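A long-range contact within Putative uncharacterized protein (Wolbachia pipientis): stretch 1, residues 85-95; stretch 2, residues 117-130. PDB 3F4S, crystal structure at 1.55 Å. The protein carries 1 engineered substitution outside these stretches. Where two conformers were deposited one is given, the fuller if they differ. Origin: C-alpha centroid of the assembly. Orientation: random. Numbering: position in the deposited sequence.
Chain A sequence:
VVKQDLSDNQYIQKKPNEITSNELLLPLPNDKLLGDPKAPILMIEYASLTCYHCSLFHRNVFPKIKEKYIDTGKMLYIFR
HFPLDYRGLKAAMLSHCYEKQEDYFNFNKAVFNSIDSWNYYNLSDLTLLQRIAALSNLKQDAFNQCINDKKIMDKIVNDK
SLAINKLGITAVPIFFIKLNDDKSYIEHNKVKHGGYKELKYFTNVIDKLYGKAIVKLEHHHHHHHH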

# COMPACT_ATOMS: atom_id res chain seq x y z
N ASP A 85 -11.85 1.82 9.46
CA ASP A 85 -12.22 2.09 10.84
C ASP A 85 -11.41 3.26 11.39
O ASP A 85 -10.55 3.82 10.70
CB ASP A 85 -12.02 0.84 11.69
CG ASP A 85 -10.63 0.26 11.53
OD1 ASP A 85 -9.67 1.03 11.61
OD2 ASP A 85 -10.48 -0.95 11.31
N TYR A 86 -11.68 3.62 12.64
CA TYR A 86 -11.05 4.79 13.24
C TYR A 86 -9.53 4.63 13.35
O TYR A 86 -8.78 5.51 12.91
CB TYR A 86 -11.68 5.08 14.61
CG TYR A 86 -11.07 6.25 15.33
CD1 TYR A 86 -11.55 7.55 15.12
CD2 TYR A 86 -10.03 6.07 16.22
CE1 TYR A 86 -11.00 8.64 15.81
CE2 TYR A 86 -9.46 7.15 16.91
CZ TYR A 86 -9.95 8.42 16.70
OH TYR A 86 -9.38 9.47 17.39
N ARG A 87 -9.09 3.51 13.92
CA ARG A 87 -7.67 3.21 14.10
C ARG A 87 -6.93 3.27 12.77
O ARG A 87 -5.85 3.87 12.67
CB ARG A 87 -7.47 1.81 14.68
CG ARG A 87 -8.42 1.43 15.77
CD ARG A 87 -8.13 0.05 16.34
NE ARG A 87 -8.22 -1.05 15.38
CZ ARG A 87 -9.34 -1.46 14.79
NH1 ARG A 87 -10.49 -0.84 15.02
NH2 ARG A 87 -9.30 -2.48 13.95
N GLY A 88 -7.52 2.62 11.77
CA GLY A 88 -6.89 2.49 10.47
C GLY A 88 -6.80 3.81 9.74
O GLY A 88 -5.81 4.08 9.06
N LEU A 89 -7.83 4.64 9.88
CA LEU A 89 -7.82 5.94 9.24
C LEU A 89 -6.79 6.84 9.93
O LEU A 89 -6.03 7.55 9.26
CB LEU A 89 -9.22 6.56 9.25
CG LEU A 89 -9.34 7.95 8.63
CD1 LEU A 89 -8.69 8.04 7.27
CD2 LEU A 89 -10.81 8.32 8.55
N LYS A 90 -6.77 6.82 11.25
CA LYS A 90 -5.77 7.60 11.99
C LYS A 90 -4.35 7.11 11.67
O LYS A 90 -3.43 7.93 11.53
CB LYS A 90 -6.04 7.54 13.50
CG LYS A 90 -7.26 8.34 13.94
CD LYS A 90 -6.96 9.83 13.95
CE LYS A 90 -8.24 10.64 14.08
NZ LYS A 90 -7.97 12.09 14.37
N ALA A 91 -4.18 5.80 11.54
CA ALA A 91 -2.87 5.24 11.17
C ALA A 91 -2.47 5.74 9.78
O ALA A 91 -1.32 6.15 9.56
CB ALA A 91 -2.90 3.72 11.22
N ALA A 92 -3.42 5.71 8.84
CA ALA A 92 -3.14 6.18 7.49
C ALA A 92 -2.74 7.65 7.50
O ALA A 92 -1.83 8.07 6.78
CB ALA A 92 -4.35 5.95 6.58
N MET A 93 -3.43 8.46 8.30
CA MET A 93 -3.07 9.87 8.44
C MET A 93 -1.65 10.01 9.00
O MET A 93 -0.86 10.82 8.50
CB MET A 93 -4.08 10.58 9.35
CG MET A 93 -5.48 10.71 8.71
SD MET A 93 -6.74 11.24 9.88
CE MET A 93 -6.12 12.86 10.35
N LEU A 94 -1.33 9.22 10.02
CA LEU A 94 -0.01 9.30 10.64
C LEU A 94 1.11 8.95 9.67
O LEU A 94 2.21 9.49 9.77
CB LEU A 94 0.05 8.42 11.89
CG LEU A 94 1.32 8.52 12.75
CD1 LEU A 94 1.64 9.97 13.10
CD2 LEU A 94 1.19 7.66 14.00
N SER A 95 0.83 8.06 8.71
CA SER A 95 1.85 7.66 7.75
C SER A 95 2.40 8.86 6.97
O SER A 95 3.52 8.82 6.47
CB SER A 95 1.32 6.60 6.78
OG SER A 95 0.46 7.18 5.81
N SER A 117 -1.76 -5.64 18.81
CA SER A 117 -1.57 -4.70 19.91
C SER A 117 -2.56 -3.54 19.98
O SER A 117 -2.48 -2.73 20.91
CB SER A 117 -0.14 -4.16 19.91
OG SER A 117 0.80 -5.18 20.19
N TRP A 118 -3.46 -3.43 19.01
CA TRP A 118 -4.54 -2.46 19.13
C TRP A 118 -5.37 -2.78 20.37
O TRP A 118 -5.31 -3.90 20.90
CB TRP A 118 -5.46 -2.51 17.90
CG TRP A 118 -4.87 -1.99 16.64
CD1 TRP A 118 -4.54 -2.73 15.53
CD2 TRP A 118 -4.57 -0.63 16.32
NE1 TRP A 118 -4.04 -1.91 14.55
CE2 TRP A 118 -4.05 -0.62 15.01
CE3 TRP A 118 -4.67 0.57 17.02
CZ2 TRP A 118 -3.64 0.56 14.38
CZ3 TRP A 118 -4.26 1.75 16.39
CH2 TRP A 118 -3.76 1.73 15.08
N ASN A 119 -6.16 -1.81 20.81
CA ASN A 119 -7.16 -2.03 21.85
C ASN A 119 -8.47 -2.41 21.19
O ASN A 119 -9.14 -1.57 20.58
CB ASN A 119 -7.33 -0.76 22.70
CG ASN A 119 -8.21 -0.96 23.91
OD1 ASN A 119 -9.05 -1.87 23.95
ND2 ASN A 119 -8.03 -0.12 24.92
N TYR A 120 -8.85 -3.69 21.29
CA TYR A 120 -10.05 -4.17 20.60
C TYR A 120 -11.35 -3.88 21.35
O TYR A 120 -12.45 -4.16 20.86
CB TYR A 120 -9.89 -5.65 20.21
CG TYR A 120 -8.91 -5.77 19.06
CD1 TYR A 120 -9.35 -5.65 17.75
CD2 TYR A 120 -7.55 -5.94 19.29
CE1 TYR A 120 -8.46 -5.72 16.68
CE2 TYR A 120 -6.65 -6.00 18.24
CZ TYR A 120 -7.11 -5.90 16.93
OH TYR A 120 -6.24 -5.96 15.87
N TYR A 121 -11.23 -3.29 22.53
CA TYR A 121 -12.40 -2.88 23.28
C TYR A 121 -12.68 -1.39 23.10
O TYR A 121 -13.80 -0.99 22.75
CB TYR A 121 -12.23 -3.23 24.75
CG TYR A 121 -13.38 -2.79 25.62
CD1 TYR A 121 -14.62 -3.39 25.52
CD2 TYR A 121 -13.21 -1.78 26.56
CE1 TYR A 121 -15.67 -2.99 26.32
CE2 TYR A 121 -14.25 -1.38 27.37
CZ TYR A 121 -15.49 -1.98 27.24
OH TYR A 121 -16.54 -1.59 28.04
N ASN A 122 -11.67 -0.56 23.34
CA ASN A 122 -11.79 0.87 23.08
C ASN A 122 -11.16 1.15 21.72
O ASN A 122 -9.95 1.31 21.60
CB ASN A 122 -11.07 1.69 24.15
CG ASN A 122 -11.18 3.19 23.91
OD1 ASN A 122 -11.82 3.64 22.94
ND2 ASN A 122 -10.57 3.98 24.79
N LEU A 123 -12.00 1.20 20.69
CA LEU A 123 -11.53 1.32 19.31
C LEU A 123 -10.99 2.71 18.99
O LEU A 123 -10.54 2.95 17.87
CB LEU A 123 -12.63 0.92 18.33
CG LEU A 123 -13.13 -0.52 18.43
CD1 LEU A 123 -14.26 -0.80 17.42
CD2 LEU A 123 -11.99 -1.53 18.28
N SER A 124 -11.07 3.63 19.95
CA SER A 124 -10.51 4.96 19.76
C SER A 124 -9.14 5.10 20.43
O SER A 124 -8.53 6.16 20.39
CB SER A 124 -11.46 6.03 20.32
OG SER A 124 -12.70 6.02 19.63
N ASP A 125 -8.68 4.02 21.06
CA ASP A 125 -7.40 4.05 21.78
C ASP A 125 -6.25 3.94 20.78
O ASP A 125 -6.10 2.91 20.12
CB ASP A 125 -7.36 2.89 22.78
CG ASP A 125 -6.08 2.85 23.61
OD1 ASP A 125 -5.16 3.67 23.37
OD2 ASP A 125 -5.99 1.98 24.51
N LEU A 126 -5.46 5.00 20.65
CA LEU A 126 -4.34 5.05 19.69
C LEU A 126 -2.97 4.84 20.34
O LEU A 126 -1.93 5.23 19.79
CB LEU A 126 -4.37 6.35 18.89
CG LEU A 126 -5.68 6.61 18.13
CD1 LEU A 126 -5.61 7.93 17.35
CD2 LEU A 126 -6.01 5.45 17.20
N THR A 127 -2.95 4.20 21.50
CA THR A 127 -1.69 3.89 22.18
C THR A 127 -0.68 3.21 21.24
O THR A 127 0.52 3.50 21.27
CB THR A 127 -1.92 2.99 23.41
OG1 THR A 127 -2.73 3.68 24.36
CG2 THR A 127 -0.60 2.61 24.07
N LEU A 128 -1.16 2.31 20.39
CA LEU A 128 -0.26 1.62 19.47
C LEU A 128 0.48 2.62 18.59
O LEU A 128 1.69 2.49 18.37
CB LEU A 128 -1.01 0.60 18.60
CG LEU A 128 -0.14 -0.04 17.50
CD1 LEU A 128 1.15 -0.65 18.07
CD2 LEU A 128 -0.93 -1.11 16.75
N LEU A 129 -0.24 3.62 18.07
CA LEU A 129 0.41 4.63 17.24
C LEU A 129 1.39 5.49 18.05
O LEU A 129 2.42 5.90 17.53
CB LEU A 129 -0.63 5.51 16.52
CG LEU A 129 -1.59 4.78 15.57
CD1 LEU A 129 -2.48 5.77 14.82
CD2 LEU A 129 -0.85 3.88 14.59
N GLN A 130 1.07 5.77 19.31
CA GLN A 130 2.01 6.49 20.18
C GLN A 130 3.30 5.69 20.33
O GLN A 130 4.39 6.25 20.32
CB GLN A 130 1.42 6.74 21.57
CG GLN A 130 0.15 7.58 21.59
CD GLN A 130 -0.40 7.79 22.99
OE1 GLN A 130 0.22 7.41 23.99
NE2 GLN A 130 -1.57 8.42 23.08
O HOH W 1 -8.55 8.86 19.93
O HOH W 2 -7.28 -4.71 13.62

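Segments distant in sequence often hold together by fit of shape rather than by direct hydrogen bonds, and this contact is a clear case. About 580 Å² of surface is buried, counting both sides, yet no hydrogen bond passes directly between the stretches. A helix, capped where Gly88 N donates to Asp85 OD1 (2.7 Å), lays one side against a loop and the start of a second helix.

The largest bump is Arg87. Its long aliphatic stem crosses the face of Trp118, with CB 3.7 Å from the centroid of the six-membered ring, while the guanidinium carbon CZ sits 5.0 Å from the centroid of the five-membered ring, a cation-pi arrangement. On the loop side, Arg87 CG lies 3.3 Å from Leu123 O, and NH1 approaches Leu123 CD2 at 3.7 Å. Arginine suits such a place because its methylenes pack like a hydrocarbon while its charged end can still reach water: Arg87 NH2 donates to a water (3.0 Å) that in turn donates to Tyr120 OH (2.8 Å). The price is Arg87 NE, buried without a partner.

Further along, Leu129 is the bump and the helix supplies the hollow. The small Ala91 leaves room for it, with Ala91 CB 3.9 Å from Leu129 CD2, and Leu94 CD2 closes against Leu129 CB at 3.8 Å. Ala91 also meets the edge of the Trp118 ring. Leu126 lies against Tyr86 and Lys90 where the two side chains touch: Leu126 CD2 is 3.9 Å from Tyr86 CE2, and Leu126 CD1 is 3.8 Å from Lys90 CG. Here lysine contributes its stem, and its end leads away.

At the exposed margin, the Tyr86 ring lies against the turn formed by Asn122 to Asp125, and its hydroxyl remains in reach of solvent. One water, 2.7 Å from Tyr86 OH, donates to Ser124 O, also at 2.7 Å, bridging the stretches.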